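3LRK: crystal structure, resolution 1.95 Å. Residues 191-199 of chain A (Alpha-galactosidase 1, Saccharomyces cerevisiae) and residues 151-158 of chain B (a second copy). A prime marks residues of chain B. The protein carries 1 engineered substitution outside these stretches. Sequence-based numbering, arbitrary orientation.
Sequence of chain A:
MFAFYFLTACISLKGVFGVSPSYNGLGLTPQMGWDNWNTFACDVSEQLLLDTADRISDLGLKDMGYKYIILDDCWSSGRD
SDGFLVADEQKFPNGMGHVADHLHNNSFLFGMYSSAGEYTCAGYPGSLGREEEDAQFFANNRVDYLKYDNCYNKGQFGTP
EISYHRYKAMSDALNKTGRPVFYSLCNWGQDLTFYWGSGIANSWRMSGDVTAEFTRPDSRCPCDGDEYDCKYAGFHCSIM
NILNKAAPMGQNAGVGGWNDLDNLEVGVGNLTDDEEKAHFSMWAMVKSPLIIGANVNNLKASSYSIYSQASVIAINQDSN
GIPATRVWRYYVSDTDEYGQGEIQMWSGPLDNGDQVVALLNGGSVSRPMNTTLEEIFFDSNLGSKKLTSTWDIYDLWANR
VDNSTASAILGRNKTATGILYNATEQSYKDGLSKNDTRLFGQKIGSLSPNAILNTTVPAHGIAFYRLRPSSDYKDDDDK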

ATOM      1  N   ASP A 191      10.388   4.601  -4.146  1.00 17.75           N
ATOM      2  CA  ASP A 191       9.881   5.771  -3.428  1.00 17.38           C
ATOM      3  C   ASP A 191       9.457   6.923  -4.371  1.00 17.29           C
ATOM      4  O   ASP A 191       9.618   8.089  -4.029  1.00 16.65           O
ATOM      5  CB  ASP A 191      10.899   6.243  -2.364  1.00 17.13           C
ATOM      6  CG  ASP A 191      11.185   5.162  -1.323  1.00 17.13           C
ATOM      7  OD1 ASP A 191      10.237   4.458  -0.925  1.00 16.50           O
ATOM      8  OD2 ASP A 191      12.341   5.021  -0.920  1.00 16.93           O
ATOM      9  N   LEU A 192       8.884   6.558  -5.524  1.00 17.41           N
ATOM     10  CA  LEU A 192       8.285   7.500  -6.496  1.00 17.72           C
ATOM     11  C   LEU A 192       9.251   8.533  -7.073  1.00 17.83           C
ATOM     12  O   LEU A 192       8.948   9.739  -7.141  1.00 17.41           O
ATOM     13  CB  LEU A 192       7.036   8.171  -5.905  1.00 17.40           C
ATOM     14  CG  LEU A 192       5.989   7.229  -5.298  1.00 18.42           C
ATOM     15  CD1 LEU A 192       5.020   7.996  -4.405  1.00 18.63           C
ATOM     16  CD2 LEU A 192       5.222   6.461  -6.381  1.00 18.96           C
ATOM     17  N   THR A 193      10.398   8.037  -7.529  1.00 17.00           N
ATOM     18  CA  THR A 193      11.479   8.874  -8.012  1.00 17.15           C
ATOM     19  C   THR A 193      11.070   9.938  -9.036  1.00 16.70           C
ATOM     20  O   THR A 193      11.626  11.019  -9.033  1.00 16.34           O
ATOM     21  CB  THR A 193      12.599   8.022  -8.632  1.00 17.18           C
ATOM     22  OG1 THR A 193      12.851   6.885  -7.789  1.00 17.93           O
ATOM     23  CG2 THR A 193      13.877   8.864  -8.759  1.00 17.46           C
ATOM     24  N   PHE A 194      10.119   9.614  -9.905  1.00 17.30           N
ATOM     25  CA  PHE A 194       9.647  10.548 -10.952  1.00 18.09           C
ATOM     26  C   PHE A 194       9.157  11.890 -10.376  1.00 18.18           C
ATOM     27  O   PHE A 194       9.162  12.925 -11.069  1.00 17.75           O
ATOM     28  CB  PHE A 194       8.543   9.887 -11.810  1.00 18.27           C
ATOM     29  CG  PHE A 194       7.297   9.546 -11.027  1.00 18.87           C
ATOM     30  CD1 PHE A 194       6.352  10.535 -10.730  1.00 17.90           C
ATOM     31  CD2 PHE A 194       7.081   8.247 -10.575  1.00 19.17           C
ATOM     32  CE1 PHE A 194       5.229  10.237  -9.985  1.00 19.07           C
ATOM     33  CE2 PHE A 194       5.949   7.940  -9.830  1.00 19.60           C
ATOM     34  CZ  PHE A 194       5.022   8.945  -9.538  1.00 19.97           C
ATOM     35  N   TYR A 195       8.732  11.873  -9.109  1.00 18.08           N
ATOM     36  CA  TYR A 195       8.245  13.090  -8.455  1.00 18.44           C
ATOM     37  C   TYR A 195       9.386  14.017  -7.992  1.00 18.38           C
ATOM     38  O   TYR A 195       9.244  15.245  -8.037  1.00 18.50           O
ATOM     39  CB  TYR A 195       7.378  12.734  -7.242  1.00 18.17           C
ATOM     40  CG  TYR A 195       5.884  12.658  -7.464  1.00 18.14           C
ATOM     41  CD1 TYR A 195       5.138  11.646  -6.854  1.00 17.59           C
ATOM     42  CD2 TYR A 195       5.202  13.600  -8.247  1.00 17.31           C
ATOM     43  CE1 TYR A 195       3.775  11.560  -7.005  1.00 18.83           C
ATOM     44  CE2 TYR A 195       3.805  13.523  -8.401  1.00 17.46           C
ATOM     45  CZ  TYR A 195       3.107  12.496  -7.778  1.00 18.70           C
ATOM     46  OH  TYR A 195       1.733  12.376  -7.903  1.00 19.41           O
ATOM     47  N   TRP A 196      10.507  13.437  -7.563  1.00 17.73           N
ATOM     48  CA  TRP A 196      11.596  14.206  -6.934  1.00 17.97           C
ATOM     49  C   TRP A 196      12.949  14.217  -7.666  1.00 17.48           C
ATOM     50  O   TRP A 196      13.881  14.905  -7.249  1.00 17.77           O
ATOM     51  CB  TRP A 196      11.799  13.781  -5.470  1.00 17.97           C
ATOM     52  CG  TRP A 196      11.931  12.274  -5.216  1.00 18.50           C
ATOM     53  CD1 TRP A 196      10.938  11.425  -4.833  1.00 18.08           C
ATOM     54  CD2 TRP A 196      13.125  11.487  -5.294  1.00 18.70           C
ATOM     55  NE1 TRP A 196      11.436  10.148  -4.659  1.00 17.76           N
ATOM     56  CE2 TRP A 196      12.773  10.156  -4.955  1.00 18.05           C
ATOM     57  CE3 TRP A 196      14.461  11.770  -5.627  1.00 18.05           C
ATOM     58  CZ2 TRP A 196      13.709   9.107  -4.937  1.00 16.75           C
ATOM     59  CZ3 TRP A 196      15.390  10.726  -5.607  1.00 17.37           C
ATOM     60  CH2 TRP A 196      15.007   9.415  -5.256  1.00 18.14           C
ATOM     61  N   GLY A 197      13.060  13.437  -8.725  1.00 17.32           N
ATOM     62  CA  GLY A 197      14.319  13.338  -9.464  1.00 17.95           C
ATOM     63  C   GLY A 197      14.791  14.638 -10.089  1.00 18.31           C
ATOM     64  O   GLY A 197      15.986  14.926 -10.080  1.00 18.31           O
ATOM     65  N   SER A 198      13.860  15.446 -10.604  1.00 18.45           N
ATOM     66  CA  SER A 198      14.216  16.563 -11.508  1.00 18.53           C
ATOM     67  C   SER A 198      15.070  17.670 -10.885  1.00 19.18           C
ATOM     68  O   SER A 198      15.960  18.229 -11.548  1.00 19.48           O
ATOM     69  CB  SER A 198      12.969  17.152 -12.182  1.00 18.77           C
ATOM     70  OG  SER A 198      12.178  17.878 -11.259  1.00 18.63           O
ATOM     71  N   GLY A 199      14.816  17.976  -9.615  1.00 18.74           N
ATOM     72  CA  GLY A 199      15.527  19.044  -8.922  1.00 18.57           C
ATOM     73  C   GLY A 199      16.953  18.738  -8.510  1.00 18.68           C
ATOM     74  O   GLY A 199      17.693  19.642  -8.101  1.00 18.49           O
TER
ATOM     75  N   CYS B 151       3.492  21.034  -7.419  1.00 16.31           N
ATOM     76  CA  CYS B 151       4.598  20.742  -8.337  1.00 17.42           C
ATOM     77  C   CYS B 151       5.960  21.051  -7.730  1.00 17.23           C
ATOM     78  O   CYS B 151       6.100  22.016  -6.987  1.00 16.94           O
ATOM     79  CB  CYS B 151       4.419  21.522  -9.641  1.00 17.31           C
ATOM     80  SG  CYS B 151       3.162  20.754 -10.666  1.00 21.07           S
ATOM     81  N   TYR B 152       6.957  20.218  -8.061  1.00 17.97           N
ATOM     82  CA  TYR B 152       8.363  20.426  -7.664  1.00 18.07           C
ATOM     83  C   TYR B 152       8.590  20.581  -6.162  1.00 17.79           C
ATOM     84  O   TYR B 152       9.296  21.493  -5.703  1.00 17.10           O
ATOM     85  CB  TYR B 152       8.978  21.580  -8.487  1.00 19.00           C
ATOM     86  CG  TYR B 152       8.809  21.291  -9.957  1.00 19.63           C
ATOM     87  CD1 TYR B 152       7.891  22.005 -10.728  1.00 20.66           C
ATOM     88  CD2 TYR B 152       9.529  20.255 -10.565  1.00 19.96           C
ATOM     89  CE1 TYR B 152       7.698  21.711 -12.078  1.00 21.31           C
ATOM     90  CE2 TYR B 152       9.346  19.949 -11.921  1.00 21.04           C
ATOM     91  CZ  TYR B 152       8.442  20.695 -12.668  1.00 22.40           C
ATOM     92  OH  TYR B 152       8.239  20.398 -13.995  1.00 21.50           O
ATOM     93  N   ASN B 153       7.989  19.673  -5.389  1.00 18.60           N
ATOM     94  CA  ASN B 153       8.018  19.800  -3.922  1.00 18.89           C
ATOM     95  C   ASN B 153       9.289  19.274  -3.230  1.00 18.86           C
ATOM     96  O   ASN B 153       9.320  19.131  -2.005  1.00 18.95           O
ATOM     97  CB  ASN B 153       6.748  19.186  -3.294  1.00 18.74           C
ATOM     98  CG  ASN B 153       6.583  17.722  -3.630  1.00 18.33           C
ATOM     99  OD1 ASN B 153       7.565  16.970  -3.716  1.00 17.86           O
ATOM    100  ND2 ASN B 153       5.349  17.309  -3.848  1.00 17.20           N
ATOM    101  N   LYS B 154      10.325  18.964  -4.016  1.00 18.79           N
ATOM    102  CA  LYS B 154      11.645  18.628  -3.468  1.00 18.64           C
ATOM    103  C   LYS B 154      11.623  17.455  -2.472  1.00 18.19           C
ATOM    104  O   LYS B 154      12.289  17.505  -1.443  1.00 18.40           O
ATOM    105  CB  LYS B 154      12.273  19.861  -2.796  1.00 18.84           C
ATOM    106  CG  LYS B 154      12.425  21.083  -3.717  1.00 19.95           C
ATOM    107  CD  LYS B 154      12.976  22.297  -2.953  1.00 22.32           C
ATOM    108  CE  LYS B 154      14.454  22.491  -3.177  1.00 25.16           C
ATOM    109  NZ  LYS B 154      14.877  23.851  -2.669  1.00 27.85           N
ATOM    110  N   GLY B 155      10.843  16.423  -2.781  1.00 18.10           N
ATOM    111  CA  GLY B 155      10.739  15.228  -1.937  1.00 18.26           C
ATOM    112  C   GLY B 155       9.933  15.374  -0.653  1.00 18.71           C
ATOM    113  O   GLY B 155       9.877  14.426   0.153  1.00 18.55           O
ATOM    114  N   GLN B 156       9.269  16.519  -0.478  1.00 18.46           N
ATOM    115  CA  GLN B 156       8.537  16.809   0.772  1.00 19.25           C
ATOM    116  C   GLN B 156       7.080  16.337   0.750  1.00 19.12           C
ATOM    117  O   GLN B 156       6.137  17.105   0.987  1.00 19.62           O
ATOM    118  CB  GLN B 156       8.630  18.291   1.140  1.00 19.60           C
ATOM    119  CG  GLN B 156      10.037  18.778   1.409  1.00 19.90           C
ATOM    120  CD  GLN B 156      10.083  20.184   1.958  1.00 21.72           C
ATOM    121  OE1 GLN B 156       9.120  20.662   2.566  1.00 21.81           O
ATOM    122  NE2 GLN B 156      11.213  20.858   1.759  1.00 20.37           N
ATOM    123  N   PHE B 157       6.926  15.051   0.472  1.00 19.14           N
ATOM    124  CA  PHE B 157       5.641  14.371   0.411  1.00 19.08           C
ATOM    125  C   PHE B 157       5.885  12.907   0.795  1.00 19.37           C
ATOM    126  O   PHE B 157       7.038  12.510   1.020  1.00 19.47           O
ATOM    127  CB  PHE B 157       5.039  14.489  -1.001  1.00 18.90           C
ATOM    128  CG  PHE B 157       5.709  13.618  -2.023  1.00 18.46           C
ATOM    129  CD1 PHE B 157       5.142  12.396  -2.387  1.00 17.80           C
ATOM    130  CD2 PHE B 157       6.918  14.006  -2.608  1.00 18.28           C
ATOM    131  CE1 PHE B 157       5.767  11.565  -3.325  1.00 19.27           C
ATOM    132  CE2 PHE B 157       7.552  13.188  -3.547  1.00 19.10           C
ATOM    133  CZ  PHE B 157       6.973  11.956  -3.902  1.00 17.77           C
ATOM    134  N   GLY B 158       4.823  12.107   0.863  1.00 19.66           N
ATOM    135  CA  GLY B 158       4.974  10.661   1.076  1.00 20.19           C
ATOM    136  C   GLY B 158       4.351  10.155   2.357  1.00 20.37           C
ATOM    137  O   GLY B 158       3.965   8.983   2.448  1.00 21.07           O
TER
HETATM  138  O   HOH W   1       7.549  17.102  -7.106  1.00 21.38           O
HETATM  139  O   HOH W   2       9.414  15.776  -5.029  1.00 24.98           O

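Between these two stretches no direct hydrogen bond forms; apolar packing and two waters join a short, weakly bonded helical segment of chain A to a turn of chain B. Along chain B, Tyr152′ comes first. Its CB points sideways, yet the ring reaches Ser198, whose OG packs at the ring edge, near its plane, with Ser198 OG 3.6 Å from Tyr152′ CE2.

Asn153′ opens a type I' turn, closed by Gln156′ N to Asn153′ O at 3.0 Å. Water 1 accepts from the backbone Asn153′ N (3.1 Å) and donates to Tyr195 O (2.7 Å). The asparagine side chain contributes OD1: water 2 donates to Asn153′ OD1 (2.6 Å), accepts from Gly155′ N (2.7 Å), and reaches chain A through a weak hydrogen bond to Tyr195 O (3.1 Å). Lys154′ points away. At Gly155′ positive phi favours glycine; the nearest CA atoms across the stretches are those of Trp196 and Gly155′, 5.2 Å apart.

Phe157′ then supplies the largest buried area. Its apolar ring fits among three side chains: Phe157′ CZ meets Tyr195 CB at 3.5 Å, Phe157′ CE1 meets Leu192 CD1 at 3.8 Å, and Phe157′ CE2 meets Trp196 CD1 at 4.0 Å. The Tyr195 and Phe157′ rings pair obliquely, planes at 74°. Trp196 NE1 donates a hydrogen bond to Asp191 O (2.8 Å), so its polar group is satisfied while CD1 packs against Phe157′. At Gly158′, the backbone angles themselves call for glycine.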